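Local coordinates for phenylalanine--tRNA ligase beta subunit (Pyrococcus horikoshii, PDB 2CXI), which forms, with the alpha subunit, the synthetase that charges tRNA(Phe) with phenylalanine at the cost of ATP, and is represented by its N-terminal part, at residues V6-L11 with G43-K48; M310-E315 with L323-F328; E95-I100 with Y156-K161; F283-D288 with G319-K324. One frame throughout, in Å; residues are numbered along the deposited sequence.

Contact 1: residues V6-L11 with G43-K48; sequences VSKSDL and GKVYFK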
loop_
_atom_site.group_PDB
_atom_site.type_symbol
_atom_site.label_atom_id
_atom_site.label_comp_id
_atom_site.label_asym_id
_atom_site.label_seq_id
_atom_site.Cartn_x
_atom_site.Cartn_y
_atom_site.Cartn_z
ATOM N N VAL A 6 45.312 0.620 -5.421
ATOM C CA VAL A 6 44.843 -0.136 -4.284
ATOM C C VAL A 6 45.754 0.082 -3.070
ATOM O O VAL A 6 46.966 0.410 -3.195
ATOM C CB VAL A 6 44.750 -1.659 -4.566
ATOM C CG1 VAL A 6 43.679 -1.995 -5.652
ATOM C CG2 VAL A 6 46.101 -2.239 -4.980
ATOM N N SER A 7 45.166 -0.136 -1.896
ATOM C CA SER A 7 45.932 -0.082 -0.682
ATOM C C SER A 7 46.445 -1.444 -0.272
ATOM O O SER A 7 45.693 -2.421 -0.275
ATOM C CB SER A 7 45.117 0.636 0.423
ATOM O OG SER A 7 45.411 0.130 1.686
ATOM N N LYS A 8 47.753 -1.530 0.038
ATOM C CA LYS A 8 48.343 -2.807 0.463
ATOM C C LYS A 8 47.611 -3.391 1.667
ATOM O O LYS A 8 47.376 -4.605 1.715
ATOM C CB LYS A 8 49.838 -2.673 0.796
ATOM C CG LYS A 8 50.516 -3.987 1.292
ATOM C CD LYS A 8 52.045 -3.682 1.531
ATOM C CE LYS A 8 52.842 -4.931 1.969
ATOM N NZ LYS A 8 52.512 -5.408 3.378
ATOM N N SER A 9 47.285 -2.551 2.649
ATOM C CA SER A 9 46.612 -3.068 3.865
ATOM C C SER A 9 45.147 -3.478 3.541
ATOM O O SER A 9 44.606 -4.408 4.163
ATOM C CB SER A 9 46.686 -2.051 5.031
ATOM O OG SER A 9 45.884 -0.910 4.743
ATOM N N ASP A 10 44.530 -2.813 2.567
ATOM C CA ASP A 10 43.161 -3.210 2.142
ATOM C C ASP A 10 43.219 -4.617 1.545
ATOM O O ASP A 10 42.444 -5.480 1.924
ATOM C CB ASP A 10 42.573 -2.197 1.169
ATOM C CG ASP A 10 41.116 -2.469 0.816
ATOM O OD1 ASP A 10 40.348 -2.847 1.714
ATOM O OD2 ASP A 10 40.647 -2.276 -0.337
ATOM N N LEU A 11 44.166 -4.874 0.623
ATOM C CA LEU A 11 44.336 -6.213 0.049
ATOM C C LEU A 11 44.572 -7.286 1.107
ATOM O O LEU A 11 43.939 -8.372 1.085
ATOM C CB LEU A 11 45.556 -6.189 -0.881
ATOM C CG LEU A 11 45.534 -5.923 -2.391
ATOM C CD1 LEU A 11 44.254 -6.011 -3.226
ATOM C CD2 LEU A 11 46.569 -4.904 -2.881
ATOM N N GLY A 43 53.196 6.873 5.585
ATOM C CA GLY A 43 53.420 5.553 6.124
ATOM C C GLY A 43 52.552 4.460 5.533
ATOM O O GLY A 43 52.792 3.286 5.816
ATOM N N LYS A 44 51.559 4.809 4.716
ATOM C CA LYS A 44 50.673 3.781 4.166
ATOM C C LYS A 44 51.079 3.397 2.739
ATOM O O LYS A 44 51.298 4.276 1.931
ATOM C CB LYS A 44 49.217 4.243 4.225
ATOM C CG LYS A 44 48.253 3.216 3.739
ATOM C CD LYS A 44 47.116 3.050 4.751
ATOM C CE LYS A 44 45.984 4.011 4.448
ATOM N NZ LYS A 44 45.176 3.595 3.264
ATOM N N VAL A 45 51.174 2.096 2.454
ATOM C CA VAL A 45 51.647 1.628 1.148
ATOM C C VAL A 45 50.481 1.466 0.138
ATOM O O VAL A 45 49.451 0.841 0.459
ATOM C CB VAL A 45 52.482 0.310 1.269
ATOM C CG1 VAL A 45 52.904 -0.227 -0.106
ATOM C CG2 VAL A 45 53.721 0.505 2.188
ATOM N N TYR A 46 50.701 1.966 -1.081
ATOM C CA TYR A 46 49.776 1.815 -2.211
ATOM C C TYR A 46 50.464 1.150 -3.391
ATOM O O TYR A 46 51.692 1.302 -3.564
ATOM C CB TYR A 46 49.257 3.183 -2.641
ATOM C CG TYR A 46 48.376 3.799 -1.591
ATOM C CD1 TYR A 46 47.020 3.505 -1.541
ATOM C CD2 TYR A 46 48.914 4.661 -0.614
ATOM C CE1 TYR A 46 46.200 4.075 -0.545
ATOM C CE2 TYR A 46 48.112 5.228 0.370
ATOM C CZ TYR A 46 46.760 4.937 0.402
ATOM O OH TYR A 46 45.962 5.510 1.383
ATOM N N PHE A 47 49.694 0.364 -4.145
ATOM C CA PHE A 47 50.112 -0.173 -5.429
ATOM C C PHE A 47 49.264 0.447 -6.550
ATOM O O PHE A 47 48.047 0.707 -6.373
ATOM C CB PHE A 47 49.908 -1.702 -5.495
ATOM C CG PHE A 47 50.500 -2.489 -4.368
ATOM C CD1 PHE A 47 51.666 -2.083 -3.697
ATOM C CD2 PHE A 47 49.946 -3.749 -4.057
ATOM C CE1 PHE A 47 52.213 -2.870 -2.698
ATOM C CE2 PHE A 47 50.507 -4.561 -3.068
ATOM C CZ PHE A 47 51.641 -4.131 -2.385
ATOM N N LYS A 48 49.894 0.693 -7.694
ATOM C CA LYS A 48 49.151 0.806 -8.934
ATOM C C LYS A 48 49.271 -0.543 -9.667
ATOM O O LYS A 48 50.378 -1.028 -9.961
ATOM C CB LYS A 48 49.634 1.945 -9.823
ATOM C CG LYS A 48 48.759 2.081 -11.109
ATOM C CD LYS A 48 49.179 3.280 -11.960
ATOM C CE LYS A 48 49.264 4.568 -11.121
ATOM N NZ LYS A 48 47.911 5.143 -10.816
HETATM O O HOH W 1 48.133 0.409 2.634
#
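Val6 and Ser7 pair with Phe47 and Tyr46 at the edge of a three-stranded antiparallel sheet near the N-terminus, where strand 3-7 gives way to helix 8-15. Val6 and Phe47 are a hydrogen-bonded pair: Val6 N reaches Phe47 O at 2.9 Å, and Phe47 N returns the bond to Val6 O. A third bond, Lys8 N to Val45 O at 2.9 Å, carries the pairing into the first turn of the helix. Ser7, next in register against Tyr46, is the N-cap of that helix, since its OG accepts from Asp10 N at 3.2 Å. Water 1 donates to both Ser7 OG and Val45 O and accepts from Ser9 N, so it links cap and strand; Asp117 of helix 116-133 also bonds Ser7 OG. On the opposite face, Lys8 and Leu11 press on the Phe47 ring, while Val6 CG2 packs against Phe47 CB. Lys8 CG, anti to the backbone N (chi1 178°), lies 3.8 Å from Phe47 CZ, and Leu11 CD2 lies 3.8 Å from Phe47 CD2. Further out, Lys8 CD rests against Val45 CG1, and NZ pairs with Glu12. On the Ser7 face, Ser7 CB touches Tyr46 CE1 at 3.7 Å.

Contact 2: residues M310-E315 with L323-F328; sequences MMYEVE and LKYPAF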
loop_
_atom_site.group_PDB
_atom_site.type_symbol
_atom_site.label_atom_id
_atom_site.label_comp_id
_atom_site.label_asym_id
_atom_site.label_seq_id
_atom_site.Cartn_x
_atom_site.Cartn_y
_atom_site.Cartn_z
HETATM N N MSE A 310 40.767 -21.853 -10.117
HETATM C CA MSE A 310 40.314 -20.803 -11.051
HETATM C C MSE A 310 38.830 -20.496 -10.839
HETATM O O MSE A 310 38.196 -19.794 -11.629
HETATM C CB MSE A 310 40.605 -21.210 -12.491
HETATM C CG MSE A 310 42.086 -21.469 -12.732
HETATM SE SE MSE A 310 43.136 -19.786 -12.305
HETATM C CE MSE A 310 42.532 -18.591 -13.792
HETATM N N MSE A 311 38.312 -21.014 -9.733
HETATM C CA MSE A 311 36.966 -20.714 -9.227
HETATM C C MSE A 311 35.867 -21.479 -9.950
HETATM O O MSE A 311 34.697 -21.056 -9.933
HETATM C CB MSE A 311 36.668 -19.205 -9.211
HETATM C CG MSE A 311 37.695 -18.405 -8.394
HETATM SE SE MSE A 311 37.229 -16.535 -8.228
HETATM C CE MSE A 311 37.272 -16.086 -9.947
ATOM N N TYR A 312 36.216 -22.634 -10.530
ATOM C CA TYR A 312 35.191 -23.470 -11.163
ATOM C C TYR A 312 34.695 -24.555 -10.223
ATOM O O TYR A 312 35.462 -25.118 -9.452
ATOM C CB TYR A 312 35.676 -24.198 -12.435
ATOM C CG TYR A 312 36.026 -23.349 -13.626
ATOM C CD1 TYR A 312 35.109 -23.162 -14.684
ATOM C CD2 TYR A 312 37.306 -22.804 -13.742
ATOM C CE1 TYR A 312 35.457 -22.400 -15.805
ATOM C CE2 TYR A 312 37.654 -22.045 -14.864
ATOM C CZ TYR A 312 36.754 -21.868 -15.881
ATOM O OH TYR A 312 37.129 -21.125 -16.981
ATOM N N GLU A 313 33.413 -24.888 -10.353
ATOM C CA GLU A 313 32.939 -26.166 -9.870
ATOM C C GLU A 313 33.149 -27.163 -10.980
ATOM O O GLU A 313 32.925 -26.850 -12.145
ATOM C CB GLU A 313 31.460 -26.137 -9.461
ATOM C CG GLU A 313 30.942 -27.509 -9.054
ATOM C CD GLU A 313 29.456 -27.485 -8.783
ATOM O OE1 GLU A 313 29.070 -26.983 -7.716
ATOM O OE2 GLU A 313 28.696 -27.965 -9.647
ATOM N N VAL A 314 33.600 -28.360 -10.627
ATOM C CA VAL A 314 34.009 -29.351 -11.629
ATOM C C VAL A 314 33.427 -30.725 -11.242
ATOM O O VAL A 314 33.696 -31.221 -10.145
ATOM C CB VAL A 314 35.572 -29.510 -11.691
ATOM C CG1 VAL A 314 35.951 -30.526 -12.763
ATOM C CG2 VAL A 314 36.290 -28.161 -11.909
ATOM N N GLU A 315 32.633 -31.287 -12.153
ATOM C CA GLU A 315 32.068 -32.627 -12.037
ATOM C C GLU A 315 32.513 -33.426 -13.259
ATOM O O GLU A 315 32.108 -33.123 -14.374
ATOM C CB GLU A 315 30.526 -32.575 -11.974
ATOM C CG GLU A 315 29.861 -33.866 -12.460
ATOM C CD GLU A 315 28.366 -33.939 -12.149
ATOM O OE1 GLU A 315 27.532 -33.738 -13.086
ATOM O OE2 GLU A 315 28.031 -34.201 -10.962
ATOM N N LEU A 323 31.129 -28.030 -15.877
ATOM C CA LEU A 323 31.705 -26.922 -15.083
ATOM C C LEU A 323 30.630 -25.925 -14.705
ATOM O O LEU A 323 29.710 -25.711 -15.479
ATOM C CB LEU A 323 32.740 -26.158 -15.913
ATOM C CG LEU A 323 33.841 -27.018 -16.542
ATOM C CD1 LEU A 323 34.691 -26.138 -17.499
ATOM C CD2 LEU A 323 34.673 -27.653 -15.430
ATOM N N LYS A 324 30.777 -25.325 -13.528
ATOM C CA LYS A 324 30.053 -24.109 -13.197
ATOM C C LYS A 324 31.109 -23.034 -12.877
ATOM O O LYS A 324 32.143 -23.347 -12.324
ATOM C CB LYS A 324 29.124 -24.322 -11.995
ATOM C CG LYS A 324 27.932 -25.233 -12.320
ATOM C CD LYS A 324 27.025 -25.359 -11.157
ATOM C CE LYS A 324 25.910 -26.336 -11.525
ATOM N NZ LYS A 324 25.251 -26.767 -10.281
ATOM N N TYR A 325 30.810 -21.787 -13.217
ATOM C CA TYR A 325 31.702 -20.672 -12.901
ATOM C C TYR A 325 30.896 -19.451 -12.471
ATOM O O TYR A 325 29.667 -19.391 -12.716
ATOM C CB TYR A 325 32.639 -20.391 -14.097
ATOM C CG TYR A 325 31.935 -19.961 -15.391
ATOM C CD1 TYR A 325 31.493 -20.910 -16.326
ATOM C CD2 TYR A 325 31.746 -18.614 -15.684
ATOM C CE1 TYR A 325 30.886 -20.520 -17.551
ATOM C CE2 TYR A 325 31.140 -18.205 -16.875
ATOM C CZ TYR A 325 30.711 -19.157 -17.809
ATOM O OH TYR A 325 30.103 -18.728 -18.986
ATOM N N PRO A 326 31.552 -18.498 -11.791
ATOM C CA PRO A 326 30.846 -17.361 -11.152
ATOM C C PRO A 326 30.093 -16.498 -12.165
ATOM O O PRO A 326 30.563 -16.321 -13.295
ATOM C CB PRO A 326 31.980 -16.536 -10.543
ATOM C CG PRO A 326 33.123 -17.504 -10.393
ATOM C CD PRO A 326 33.013 -18.459 -11.534
ATOM N N ALA A 327 28.917 -15.997 -11.771
ATOM C CA ALA A 327 28.081 -15.147 -12.645
ATOM C C ALA A 327 28.716 -13.777 -12.893
ATOM O O ALA A 327 28.214 -13.019 -13.730
ATOM C CB ALA A 327 26.681 -14.950 -12.012
ATOM N N PHE A 328 29.788 -13.450 -12.160
ATOM C CA PHE A 328 30.557 -12.190 -12.409
ATOM C C PHE A 328 31.524 -12.269 -13.637
ATOM O O PHE A 328 32.172 -11.274 -13.988
ATOM C CB PHE A 328 31.250 -11.659 -11.123
ATOM C CG PHE A 328 32.292 -12.596 -10.516
ATOM C CD1 PHE A 328 32.096 -13.112 -9.244
ATOM C CD2 PHE A 328 33.485 -12.913 -11.190
ATOM C CE1 PHE A 328 33.026 -13.969 -8.656
ATOM C CE2 PHE A 328 34.447 -13.744 -10.607
ATOM C CZ PHE A 328 34.219 -14.291 -9.336
#
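Met311 and Tyr312 meet Pro326 and Tyr325 at the open end of a beta hairpin, strands 313-317 and 320-325, in the B5 region of the chain. The short strand axes are 173° apart, hence nearly antiparallel, and Glu313 and Lys324 form the hydrogen-bonded pair, each backbone N bonding the other's O.

On the face of Val314 and Leu323, the forked end of Leu323 fits between two neighbours: its CD2 leans on Val314 CG2 at 3.9 Å, while its CB and CD1 meet the Tyr312 ring at CD1. That same ring atom of Tyr312 also touches Tyr325 CB at 3.8 Å, so the Tyr312 ring bridges two residues of the opposite strand. Its OH bonds Asp341, predicted to bind magnesium together with the alpha subunit. On the other face, Glu313 and Lys324 run side by side in extended form; OE2 of Glu313 rests against the Lys324 CD, and its ion pair with NZ is long.

Beyond the strands, Met311 is the C-prime residue of a Schellman motif closing helix 300-309, its backbone phi being positive (79°). Pro326 fits beside this turn, its CD 3.5 Å from Met311 O and its CG against Met311 CB. The CB of Pro326 sits over one face of the Phe328 ring, 3.3 Å above the plane and offset toward the rim. The selenomethionine side chain of Met311 crosses Phe328 at about a right angle. This is a Met-aromatic contact made at the ring edge, with SE near the ring plane and the terminal CE of Met311 3.6 Å from Phe328 CZ.

Contact 3: residues E95-I100 with Y156-K161; sequences EKLKDI and YKAAEK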
loop_
_atom_site.group_PDB
_atom_site.type_symbol
_atom_site.label_atom_id
_atom_site.label_comp_id
_atom_site.label_asym_id
_atom_site.label_seq_id
_atom_site.Cartn_x
_atom_site.Cartn_y
_atom_site.Cartn_z
ATOM N N GLU A 95 8.869 2.282 -20.014
ATOM C CA GLU A 95 8.975 1.853 -21.411
ATOM C C GLU A 95 9.338 2.995 -22.320
ATOM O O GLU A 95 9.916 2.787 -23.383
ATOM C CB GLU A 95 7.687 1.177 -21.909
ATOM C CG GLU A 95 6.463 2.077 -21.979
ATOM C CD GLU A 95 5.246 1.338 -22.553
ATOM O OE1 GLU A 95 5.429 0.244 -23.172
ATOM O OE2 GLU A 95 4.110 1.843 -22.371
ATOM N N LYS A 96 9.049 4.212 -21.888
ATOM C CA LYS A 96 9.357 5.402 -22.679
ATOM C C LYS A 96 10.861 5.649 -22.773
ATOM O O LYS A 96 11.313 6.479 -23.574
ATOM C CB LYS A 96 8.674 6.632 -22.112
ATOM C CG LYS A 96 7.134 6.567 -22.157
ATOM C CD LYS A 96 6.589 8.002 -22.092
ATOM C CE LYS A 96 5.151 8.026 -21.531
ATOM N NZ LYS A 96 4.557 6.635 -21.445
ATOM N N LEU A 97 11.633 4.906 -21.980
ATOM C CA LEU A 97 13.111 4.969 -22.075
ATOM C C LEU A 97 13.687 4.050 -23.176
ATOM O O LEU A 97 14.904 4.007 -23.380
ATOM C CB LEU A 97 13.732 4.659 -20.697
ATOM C CG LEU A 97 13.688 5.806 -19.674
ATOM C CD1 LEU A 97 14.169 5.338 -18.309
ATOM C CD2 LEU A 97 14.501 7.071 -20.155
ATOM N N LYS A 98 12.810 3.293 -23.845
ATOM C CA LYS A 98 13.229 2.211 -24.763
ATOM C C LYS A 98 14.255 2.625 -25.808
ATOM O O LYS A 98 15.186 1.862 -26.076
ATOM C CB LYS A 98 12.042 1.522 -25.434
ATOM C CG LYS A 98 12.403 0.282 -26.304
ATOM C CD LYS A 98 13.087 -0.850 -25.486
ATOM C CE LYS A 98 13.271 -2.099 -26.349
ATOM N NZ LYS A 98 14.170 -3.153 -25.734
ATOM N N ASP A 99 14.125 3.839 -26.350
ATOM C CA ASP A 99 15.033 4.312 -27.378
ATOM C C ASP A 99 15.870 5.452 -26.827
ATOM O O ASP A 99 16.449 6.237 -27.577
ATOM C CB ASP A 99 14.239 4.738 -28.634
ATOM C CG ASP A 99 15.116 4.851 -29.880
ATOM O OD1 ASP A 99 16.121 4.083 -30.009
ATOM O OD2 ASP A 99 14.869 5.709 -30.768
ATOM N N ILE A 100 15.963 5.547 -25.495
ATOM C CA ILE A 100 16.756 6.604 -24.866
ATOM C C ILE A 100 17.876 6.013 -23.994
ATOM O O ILE A 100 19.073 6.387 -24.148
ATOM C CB ILE A 100 15.824 7.580 -24.030
ATOM C CG1 ILE A 100 14.740 8.205 -24.931
ATOM C CG2 ILE A 100 16.661 8.635 -23.249
ATOM C CD1 ILE A 100 13.618 8.950 -24.181
ATOM N N TYR A 156 12.827 4.455 -12.517
ATOM C CA TYR A 156 13.759 4.855 -13.556
ATOM C C TYR A 156 12.883 5.264 -14.766
ATOM O O TYR A 156 12.237 4.411 -15.396
ATOM C CB TYR A 156 14.700 3.678 -13.854
ATOM C CG TYR A 156 15.632 3.914 -15.012
ATOM C CD1 TYR A 156 16.346 5.111 -15.133
ATOM C CD2 TYR A 156 15.841 2.907 -15.965
ATOM C CE1 TYR A 156 17.207 5.313 -16.216
ATOM C CE2 TYR A 156 16.720 3.092 -17.019
ATOM C CZ TYR A 156 17.381 4.312 -17.137
ATOM O OH TYR A 156 18.210 4.505 -18.212
ATOM N N LYS A 157 12.786 6.562 -15.006
ATOM C CA LYS A 157 11.765 7.103 -15.908
ATOM C C LYS A 157 12.262 8.075 -16.976
ATOM O O LYS A 157 13.336 8.668 -16.852
ATOM C CB LYS A 157 10.634 7.776 -15.088
ATOM C CG LYS A 157 11.084 9.073 -14.368
ATOM C CD LYS A 157 9.878 9.769 -13.781
ATOM C CE LYS A 157 10.295 11.099 -13.146
ATOM N NZ LYS A 157 9.203 12.174 -13.208
ATOM N N ALA A 158 11.446 8.245 -18.021
ATOM C CA ALA A 158 11.669 9.284 -19.004
ATOM C C ALA A 158 11.090 10.558 -18.397
ATOM O O ALA A 158 9.915 10.603 -18.096
ATOM C CB ALA A 158 10.952 8.927 -20.328
ATOM N N ALA A 159 11.941 11.554 -18.199
ATOM C CA ALA A 159 11.570 12.841 -17.612
ATOM C C ALA A 159 11.576 14.000 -18.624
ATOM O O ALA A 159 12.424 14.064 -19.532
ATOM C CB ALA A 159 12.523 13.172 -16.474
ATOM N N GLU A 160 10.644 14.932 -18.406
ATOM C CA GLU A 160 10.650 16.241 -19.048
ATOM C C GLU A 160 11.966 16.968 -18.778
ATOM O O GLU A 160 12.532 16.880 -17.680
ATOM C CB GLU A 160 9.483 17.099 -18.516
ATOM C CG GLU A 160 8.083 16.512 -18.738
ATOM C CD GLU A 160 7.621 16.569 -20.201
ATOM O OE1 GLU A 160 8.274 17.244 -21.038
ATOM O OE2 GLU A 160 6.605 15.917 -20.532
ATOM N N LYS A 161 12.426 17.703 -19.787
ATOM C CA LYS A 161 13.679 18.439 -19.718
ATOM C C LYS A 161 13.647 19.633 -18.734
ATOM O O LYS A 161 14.701 20.191 -18.393
ATOM C CB LYS A 161 14.063 18.926 -21.114
ATOM C CG LYS A 161 14.246 17.820 -22.118
ATOM C CD LYS A 161 14.792 18.328 -23.427
ATOM C CE LYS A 161 14.731 17.210 -24.442
ATOM N NZ LYS A 161 15.699 17.359 -25.564
#
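Leu97 sets one methyl squarely over the Tyr156 ring, the tight part of a contact between the loop following strand 84-93 and strand 154-159. Its CD1 stands 3.5 Å from the ring centroid, only 7° off the ring normal, which makes this a centred CH-pi contact; the six ring carbons all lie at similar distances from CD1. The phenol OH bonds the carbonyl of Arg101. Leu97 CG, anti to the carbonyl carbon (chi1 -77°), approaches Ala158 N at 3.7 Å, and the other branch, Leu97 CD2, lies 3.8 Å from Ala158 CA. Leu97 therefore straddles the chain from Tyr156 to Ala158.

Strands 84-93 and 154-159 are parallel neighbours in a large mixed sheet, and the loop's short 3-10 turn folds back over the latter. Strand 154-159 belongs to the B3/4 domain, which is consistent with the amino acid-editing part of the beta subunit. No hydrogen bond joins the two segments directly; Asp94, just ahead of the turn, accepts from the backbone N of both Lys96 and Ala158. Pro200 of strand 199-204 touches both Leu97 and Tyr156.

Toward solvent the fit thins to one methylene against one methyl, Lys96 CB to Ala158 CB at 3.7 Å. Beyond CB the exposed Lys96 chain leads away from the strand.

Contact 4: residues F283-D288 with G319-K324; sequences FEVELD and GRAKLK
Phe283 to Glu286 run antiparallel to Arg320 to Leu323, strand axes 4.6 Å apart at an angle of 164°, with Phe283-Leu323 and Val285-Ala321 as hydrogen-bonded pairs (Ala321 N to Val285 O 2.7 Å). The face of the sheet with Val285 and Ala321 is buried: CG1 of Val285 lies 4.1 Å from the Ala321 CB, and Leu287 CD2 adds a contact with Ala321 CB at 4.0 Å. Ile338 of helix 335-346 packs on Val285 and Phe283.

The contact joins the edge strand 281-286 to the central strand of the three-stranded antiparallel sheet in the B5 region. At its end Leu287 N bonds Gly319 O at 2.7 Å, at the start of helix 287-294, for which Glu286 is the N-cap residue. Water 2 accepts from Asp288 N and donates to the same Gly319 O, which is thus gripped twice.

The other face is charged. Glu286 CG is anti to the carbonyl carbon (chi1 -69°), and a bend at chi2 brings Glu286 CD to 3.5 Å from Arg320 CB. Arg320 NE forms a salt bridge with Glu286 OE2 at 2.9 Å, from above the carboxylate plane, whereas the NH2 bond to that oxygen is weak; the Glu284 OE1 to Arg320 NH1 half of the network is doubtful as modelled.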
loop_
_atom_site.group_PDB
_atom_site.type_symbol
_atom_site.label_atom_id
_atom_site.label_comp_id
_atom_site.label_asym_id
_atom_site.label_seq_id
_atom_site.Cartn_x
_atom_site.Cartn_y
_atom_site.Cartn_z
ATOM N N PHE A 283 29.400 -24.600 -18.344
ATOM C CA PHE A 283 30.182 -24.968 -19.513
ATOM C C PHE A 283 30.607 -26.435 -19.389
ATOM O O PHE A 283 30.759 -26.955 -18.297
ATOM C CB PHE A 283 31.444 -24.104 -19.619
ATOM C CG PHE A 283 31.933 -23.909 -21.041
ATOM C CD1 PHE A 283 31.378 -22.908 -21.852
ATOM C CD2 PHE A 283 32.963 -24.713 -21.560
ATOM C CE1 PHE A 283 31.835 -22.721 -23.174
ATOM C CE2 PHE A 283 33.435 -24.521 -22.894
ATOM C CZ PHE A 283 32.874 -23.537 -23.689
ATOM N N GLU A 284 30.815 -27.088 -20.529
ATOM C CA GLU A 284 31.248 -28.483 -20.553
ATOM C C GLU A 284 32.472 -28.618 -21.435
ATOM O O GLU A 284 32.511 -28.070 -22.536
ATOM C CB GLU A 284 30.131 -29.387 -21.092
ATOM C CG GLU A 284 28.827 -29.294 -20.324
ATOM C CD GLU A 284 27.882 -30.464 -20.626
ATOM O OE1 GLU A 284 28.361 -31.491 -21.175
ATOM O OE2 GLU A 284 26.680 -30.370 -20.288
ATOM N N VAL A 285 33.478 -29.326 -20.946
ATOM C CA VAL A 285 34.686 -29.556 -21.735
ATOM C C VAL A 285 35.152 -31.023 -21.592
ATOM O O VAL A 285 35.080 -31.614 -20.516
ATOM C CB VAL A 285 35.843 -28.546 -21.362
ATOM C CG1 VAL A 285 36.423 -28.861 -20.001
ATOM C CG2 VAL A 285 36.931 -28.512 -22.455
ATOM N N GLU A 286 35.650 -31.583 -22.684
ATOM C CA GLU A 286 36.276 -32.924 -22.663
ATOM C C GLU A 286 37.675 -32.783 -22.081
ATOM O O GLU A 286 38.459 -32.002 -22.591
ATOM C CB GLU A 286 36.384 -33.441 -24.118
ATOM C CG GLU A 286 35.034 -33.779 -24.744
ATOM C CD GLU A 286 34.393 -34.982 -24.074
ATOM O OE1 GLU A 286 35.105 -35.715 -23.335
ATOM O OE2 GLU A 286 33.175 -35.193 -24.266
ATOM N N LEU A 287 38.012 -33.541 -21.038
ATOM C CA LEU A 287 39.341 -33.397 -20.418
ATOM C C LEU A 287 40.498 -33.782 -21.351
ATOM O O LEU A 287 41.618 -33.285 -21.221
ATOM C CB LEU A 287 39.421 -34.168 -19.113
ATOM C CG LEU A 287 38.461 -33.579 -18.066
ATOM C CD1 LEU A 287 38.235 -34.551 -16.959
ATOM C CD2 LEU A 287 38.973 -32.265 -17.514
ATOM N N ASP A 288 40.219 -34.649 -22.319
ATOM C CA ASP A 288 41.275 -34.994 -23.270
ATOM C C ASP A 288 41.572 -33.829 -24.237
ATOM O O ASP A 288 42.685 -33.721 -24.718
ATOM C CB ASP A 288 41.018 -36.332 -23.962
ATOM C CG ASP A 288 42.312 -36.990 -24.445
ATOM O OD1 ASP A 288 43.173 -37.420 -23.625
ATOM O OD2 ASP A 288 42.555 -37.078 -25.646
ATOM N N GLY A 319 35.512 -38.839 -18.497
ATOM C CA GLY A 319 36.451 -37.922 -19.154
ATOM C C GLY A 319 35.899 -36.554 -19.555
ATOM O O GLY A 319 36.629 -35.727 -20.120
ATOM N N ARG A 320 34.625 -36.287 -19.296
ATOM C CA ARG A 320 34.147 -34.929 -19.560
ATOM C C ARG A 320 33.673 -34.145 -18.354
ATOM O O ARG A 320 32.987 -34.674 -17.476
ATOM C CB ARG A 320 33.195 -34.834 -20.751
ATOM C CG ARG A 320 31.771 -35.236 -20.542
ATOM C CD ARG A 320 30.804 -34.322 -21.308
ATOM N NE ARG A 320 31.416 -33.728 -22.503
ATOM C CZ ARG A 320 30.839 -32.809 -23.271
ATOM N NH1 ARG A 320 29.629 -32.361 -22.974
ATOM N NH2 ARG A 320 31.471 -32.328 -24.331
ATOM N N ALA A 321 34.122 -32.891 -18.294
ATOM C CA ALA A 321 33.929 -32.053 -17.132
ATOM C C ALA A 321 32.712 -31.151 -17.344
ATOM O O ALA A 321 32.663 -30.345 -18.281
ATOM C CB ALA A 321 35.195 -31.250 -16.851
ATOM N N LYS A 322 31.711 -31.330 -16.489
ATOM C CA LYS A 322 30.614 -30.363 -16.388
ATOM C C LYS A 322 31.052 -29.264 -15.396
ATOM O O LYS A 322 31.337 -29.540 -14.233
ATOM C CB LYS A 322 29.336 -31.058 -15.918
ATOM C CG LYS A 322 28.641 -31.920 -16.989
ATOM C CD LYS A 322 27.268 -32.447 -16.454
ATOM C CE LYS A 322 26.233 -32.520 -17.574
ATOM N NZ LYS A 322 24.827 -32.131 -17.115
ATOM N N LEU A 323 31.129 -28.030 -15.877
ATOM C CA LEU A 323 31.705 -26.922 -15.083
ATOM C C LEU A 323 30.630 -25.925 -14.705
ATOM O O LEU A 323 29.710 -25.711 -15.479
ATOM C CB LEU A 323 32.740 -26.158 -15.913
ATOM C CG LEU A 323 33.841 -27.018 -16.542
ATOM C CD1 LEU A 323 34.691 -26.138 -17.499
ATOM C CD2 LEU A 323 34.673 -27.653 -15.430
ATOM N N LYS A 324 30.777 -25.325 -13.528
ATOM C CA LYS A 324 30.053 -24.109 -13.197
ATOM C C LYS A 324 31.109 -23.034 -12.877
ATOM O O LYS A 324 32.143 -23.347 -12.324
ATOM C CB LYS A 324 29.124 -24.322 -11.995
ATOM C CG LYS A 324 27.932 -25.233 -12.320
ATOM C CD LYS A 324 27.025 -25.359 -11.157
ATOM C CE LYS A 324 25.910 -26.336 -11.525
ATOM N NZ LYS A 324 25.251 -26.767 -10.281
HETATM O O HOH W 2 38.136 -36.367 -22.522
#

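Overall arrangement
Contacts 2 and 4 belong to one sheet: strand 320-325 lies between strands 313-317 and 281-286, and both contacts use Leu323 and Lys324. Their centres are about 11 Å apart, and Val314 CG1 touches Ala321 CB at 4.2 Å. Contact 2 touches the predicted magnesium site shared with the alpha subunit, the Tyr312 side chain being about 3 Å from that of Asp341; contact 4 lies near it, with the Phe283 side chain about 6 Å from that of Asp337. Contact 1 is a separate sheet edge, its centre about 29 Å from that of contact 2, and contact 3 sits about 42 Å from contact 1, centre to centre, across the chain's centre. Contacts 1 and 3 both lie away from the predicted magnesium site.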